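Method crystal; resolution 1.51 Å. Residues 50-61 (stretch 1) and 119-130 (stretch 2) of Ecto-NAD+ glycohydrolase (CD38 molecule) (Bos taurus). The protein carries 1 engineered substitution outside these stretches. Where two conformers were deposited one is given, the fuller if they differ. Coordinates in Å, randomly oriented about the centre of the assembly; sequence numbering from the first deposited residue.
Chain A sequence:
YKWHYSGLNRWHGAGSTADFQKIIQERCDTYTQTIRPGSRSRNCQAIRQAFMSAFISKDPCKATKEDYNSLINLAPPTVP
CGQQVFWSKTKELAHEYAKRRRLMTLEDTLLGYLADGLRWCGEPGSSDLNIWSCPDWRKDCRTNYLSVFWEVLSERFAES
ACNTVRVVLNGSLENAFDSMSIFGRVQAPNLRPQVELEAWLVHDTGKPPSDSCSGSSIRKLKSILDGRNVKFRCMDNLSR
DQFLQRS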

# COMPACT_ATOMS: atom_id res chain seq x y z
N ALA A 50 8.69 2.12 -13.84
CA ALA A 50 8.01 1.90 -15.13
C ALA A 50 7.60 3.23 -15.78
O ALA A 50 7.67 3.37 -17.00
CB ALA A 50 6.78 1.00 -14.96
N PHE A 51 7.13 4.18 -14.97
CA PHE A 51 6.73 5.48 -15.50
C PHE A 51 7.94 6.14 -16.16
O PHE A 51 7.88 6.60 -17.32
CB PHE A 51 6.19 6.34 -14.32
CG PHE A 51 5.19 7.39 -14.72
CD1 PHE A 51 4.09 7.64 -13.91
CD2 PHE A 51 5.33 8.12 -15.89
CE1 PHE A 51 3.13 8.61 -14.27
CE2 PHE A 51 4.38 9.09 -16.25
CZ PHE A 51 3.27 9.33 -15.44
N MET A 52 9.06 6.18 -15.44
CA MET A 52 10.29 6.79 -15.99
C MET A 52 10.77 6.05 -17.24
O MET A 52 11.11 6.69 -18.24
CB MET A 52 11.39 6.83 -14.90
CG MET A 52 10.90 7.50 -13.60
SD MET A 52 10.41 9.24 -13.93
CE MET A 52 11.87 9.75 -14.64
N SER A 53 10.76 4.72 -17.18
CA SER A 53 11.24 3.91 -18.30
C SER A 53 10.44 4.18 -19.57
O SER A 53 10.99 4.16 -20.68
CB SER A 53 11.14 2.43 -17.93
OG SER A 53 12.25 2.06 -17.12
N ALA A 54 9.16 4.46 -19.40
CA ALA A 54 8.27 4.64 -20.55
C ALA A 54 8.78 5.75 -21.47
O ALA A 54 8.63 5.63 -22.70
CB ALA A 54 6.86 4.96 -20.08
N PHE A 55 9.36 6.82 -20.92
CA PHE A 55 9.71 8.00 -21.72
C PHE A 55 11.18 8.44 -21.70
O PHE A 55 11.66 9.15 -22.60
CB PHE A 55 8.79 9.21 -21.38
CG PHE A 55 9.08 9.85 -20.04
CD1 PHE A 55 9.93 10.94 -19.94
CD2 PHE A 55 8.52 9.32 -18.89
CE1 PHE A 55 10.22 11.52 -18.70
CE2 PHE A 55 8.81 9.90 -17.63
CZ PHE A 55 9.65 11.01 -17.55
N ILE A 56 11.91 8.05 -20.65
CA ILE A 56 13.27 8.58 -20.48
C ILE A 56 14.18 8.15 -21.63
O ILE A 56 14.14 7.00 -22.05
CB ILE A 56 13.84 8.18 -19.09
CG1 ILE A 56 13.19 9.02 -17.98
CG2 ILE A 56 15.37 8.33 -19.07
CD1 ILE A 56 13.70 10.46 -17.95
N SER A 57 14.95 9.12 -22.14
CA SER A 57 15.99 8.90 -23.16
C SER A 57 15.40 8.59 -24.54
O SER A 57 16.15 8.24 -25.48
CB SER A 57 17.00 7.82 -22.74
OG SER A 57 18.27 8.01 -23.36
N LYS A 58 14.09 8.78 -24.70
CA LYS A 58 13.45 8.52 -25.98
C LYS A 58 13.17 9.82 -26.73
O LYS A 58 13.14 10.90 -26.13
CB LYS A 58 12.16 7.71 -25.75
CG LYS A 58 12.43 6.36 -25.14
CD LYS A 58 11.15 5.58 -24.98
CE LYS A 58 11.44 4.35 -24.19
NZ LYS A 58 10.19 3.58 -23.95
N ASP A 59 12.95 9.70 -28.04
CA ASP A 59 12.55 10.83 -28.89
C ASP A 59 11.24 11.38 -28.31
O ASP A 59 10.22 10.67 -28.28
CB ASP A 59 12.33 10.30 -30.31
CG ASP A 59 11.96 11.41 -31.30
OD1 ASP A 59 11.37 12.43 -30.88
OD2 ASP A 59 12.30 11.26 -32.51
N PRO A 60 11.25 12.63 -27.83
CA PRO A 60 10.05 13.15 -27.13
C PRO A 60 8.86 13.41 -28.03
O PRO A 60 7.76 13.73 -27.51
CB PRO A 60 10.54 14.45 -26.45
CG PRO A 60 11.90 14.70 -27.01
CD PRO A 60 12.43 13.51 -27.72
N CYS A 61 9.04 13.28 -29.35
CA CYS A 61 7.92 13.40 -30.31
C CYS A 61 7.58 12.09 -31.00
O CYS A 61 6.87 12.09 -32.01
CB CYS A 61 8.21 14.51 -31.34
SG CYS A 61 7.86 16.14 -30.60
N ARG A 119 4.10 17.82 -15.64
CA ARG A 119 4.66 17.86 -16.99
C ARG A 119 5.88 16.96 -17.01
O ARG A 119 6.60 16.86 -16.01
CB ARG A 119 5.08 19.29 -17.34
CG ARG A 119 3.95 20.31 -17.25
CD ARG A 119 2.86 19.95 -18.23
NE ARG A 119 1.75 20.90 -18.25
CZ ARG A 119 1.72 22.00 -19.00
NH1 ARG A 119 2.76 22.30 -19.78
NH2 ARG A 119 0.67 22.80 -18.96
N TRP A 120 6.12 16.29 -18.13
CA TRP A 120 7.34 15.54 -18.25
C TRP A 120 7.68 15.25 -19.68
O TRP A 120 6.82 15.16 -20.56
CB TRP A 120 7.24 14.22 -17.48
CG TRP A 120 6.16 13.25 -18.02
CD1 TRP A 120 6.32 12.26 -18.93
CD2 TRP A 120 4.77 13.23 -17.65
NE1 TRP A 120 5.13 11.58 -19.15
CE2 TRP A 120 4.16 12.17 -18.37
CE3 TRP A 120 3.98 13.99 -16.78
CZ2 TRP A 120 2.81 11.86 -18.25
CZ3 TRP A 120 2.64 13.68 -16.65
CH2 TRP A 120 2.07 12.61 -17.37
N CYS A 121 8.98 15.16 -19.90
CA CYS A 121 9.53 14.70 -21.18
C CYS A 121 11.01 14.38 -20.95
O CYS A 121 11.60 14.86 -19.97
CB CYS A 121 9.33 15.75 -22.29
SG CYS A 121 10.28 17.33 -22.09
N GLY A 122 11.58 13.60 -21.86
CA GLY A 122 13.00 13.28 -21.80
C GLY A 122 13.75 13.83 -22.99
O GLY A 122 13.24 14.65 -23.75
N GLU A 123 14.98 13.35 -23.16
CA GLU A 123 15.87 13.87 -24.19
C GLU A 123 16.72 12.67 -24.62
O GLU A 123 17.22 11.95 -23.78
CB GLU A 123 16.74 14.97 -23.56
CG GLU A 123 17.95 15.39 -24.39
CD GLU A 123 17.61 16.34 -25.52
OE1 GLU A 123 16.42 16.62 -25.80
OE2 GLU A 123 18.58 16.83 -26.15
N PRO A 124 16.86 12.44 -25.93
CA PRO A 124 17.66 11.27 -26.36
C PRO A 124 19.10 11.40 -25.84
O PRO A 124 19.66 12.49 -25.83
CB PRO A 124 17.59 11.33 -27.88
CG PRO A 124 16.27 12.03 -28.16
CD PRO A 124 16.16 13.08 -27.05
N GLY A 125 19.65 10.30 -25.34
CA GLY A 125 21.02 10.30 -24.80
C GLY A 125 21.17 10.83 -23.37
O GLY A 125 22.29 10.97 -22.85
N SER A 126 20.03 11.12 -22.75
CA SER A 126 20.00 11.61 -21.38
C SER A 126 19.15 10.71 -20.49
O SER A 126 18.08 10.23 -20.93
CB SER A 126 19.43 13.04 -21.33
OG SER A 126 19.23 13.46 -20.00
N SER A 127 19.59 10.50 -19.26
CA SER A 127 18.85 9.71 -18.28
C SER A 127 17.90 10.57 -17.45
O SER A 127 17.23 10.06 -16.55
CB SER A 127 19.83 9.01 -17.34
OG SER A 127 20.66 9.96 -16.73
N ASP A 128 17.84 11.87 -17.76
CA ASP A 128 17.10 12.81 -16.94
C ASP A 128 15.88 13.40 -17.65
O ASP A 128 15.79 13.37 -18.86
CB ASP A 128 17.99 13.99 -16.58
CG ASP A 128 19.09 13.62 -15.63
OD1 ASP A 128 18.79 12.98 -14.60
OD2 ASP A 128 20.23 14.01 -15.92
N LEU A 129 14.95 13.94 -16.87
CA LEU A 129 13.89 14.74 -17.47
C LEU A 129 14.45 16.01 -18.07
O LEU A 129 15.47 16.52 -17.61
CB LEU A 129 12.81 15.07 -16.44
CG LEU A 129 11.87 13.88 -16.09
CD1 LEU A 129 12.46 13.07 -14.93
CD2 LEU A 129 10.50 14.37 -15.69
N ASN A 130 13.81 16.52 -19.10
CA ASN A 130 14.14 17.83 -19.61
C ASN A 130 13.29 18.84 -18.83
O ASN A 130 12.08 18.95 -19.05
CB ASN A 130 13.85 17.91 -21.11
CG ASN A 130 14.19 19.27 -21.72
OD1 ASN A 130 14.34 20.27 -21.01
ND2 ASN A 130 14.31 19.30 -23.03
O HOH W 1 11.50 11.45 -24.02
O HOH W 2 15.73 11.64 -21.01

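Where a helix gives way to a turn and packs against an irregular segment, side chains can fill the hollows on the helical side, and backbone may meet backbone where the turns come together. The contact between residues 50-61 and 119-130 of this CD38 molecule shows both regimes within 653 Å² of buried surface.

On the helical side the indole of W120 packs against two phenylalanines, F51 over its face and F55 along its edge. The edge of F51 meets the face of its six-membered ring, with planes at 88° and F51 CE2 3.7 Å from W120 CE2. The indole in turn directs its edge toward the face of F55, placing W120 CD1 3.7 Å from F55 CE2. The rim of the F55 ring is occupied as well: F55 CE1 lies 3.7 Å from C121 C and 3.9 Å from L129 CG. L129 is shared among neighbours, for its CD1 also touches M52 CE at 3.4 Å and I56 CD1 at 4.2 Å. I56 also rests on backbone, with I56 CD1 3.7 Å from D128 C and I56 CG2 3.6 Å from S127 O.

Beyond F55 the chains close in, and the type II turn from F55 to K58 faces the one from E123 to S126. Opposite I56, G122 has no side chain; an ideal CB there would sit a tight 3.2 Å from both F55 O and S57 N. Two CA-H...O contacts join the turns reciprocally, S57 CA to E123 O at 3.3 Å and P124 CA to S57 O at 3.5 Å. A weak hydrogen bond from G125 N to S57 OG, 3.3 Å, adds to them.

Two waters bridge the stretches. Water 1 donates to F55 O and K58 O and weakly accepts from G122 N; water 2 accepts from S57 N and E123 N. Finally, P60 packs its CD 3.8 Å from P124 CD, with its CG 3.5 Å from G122 O.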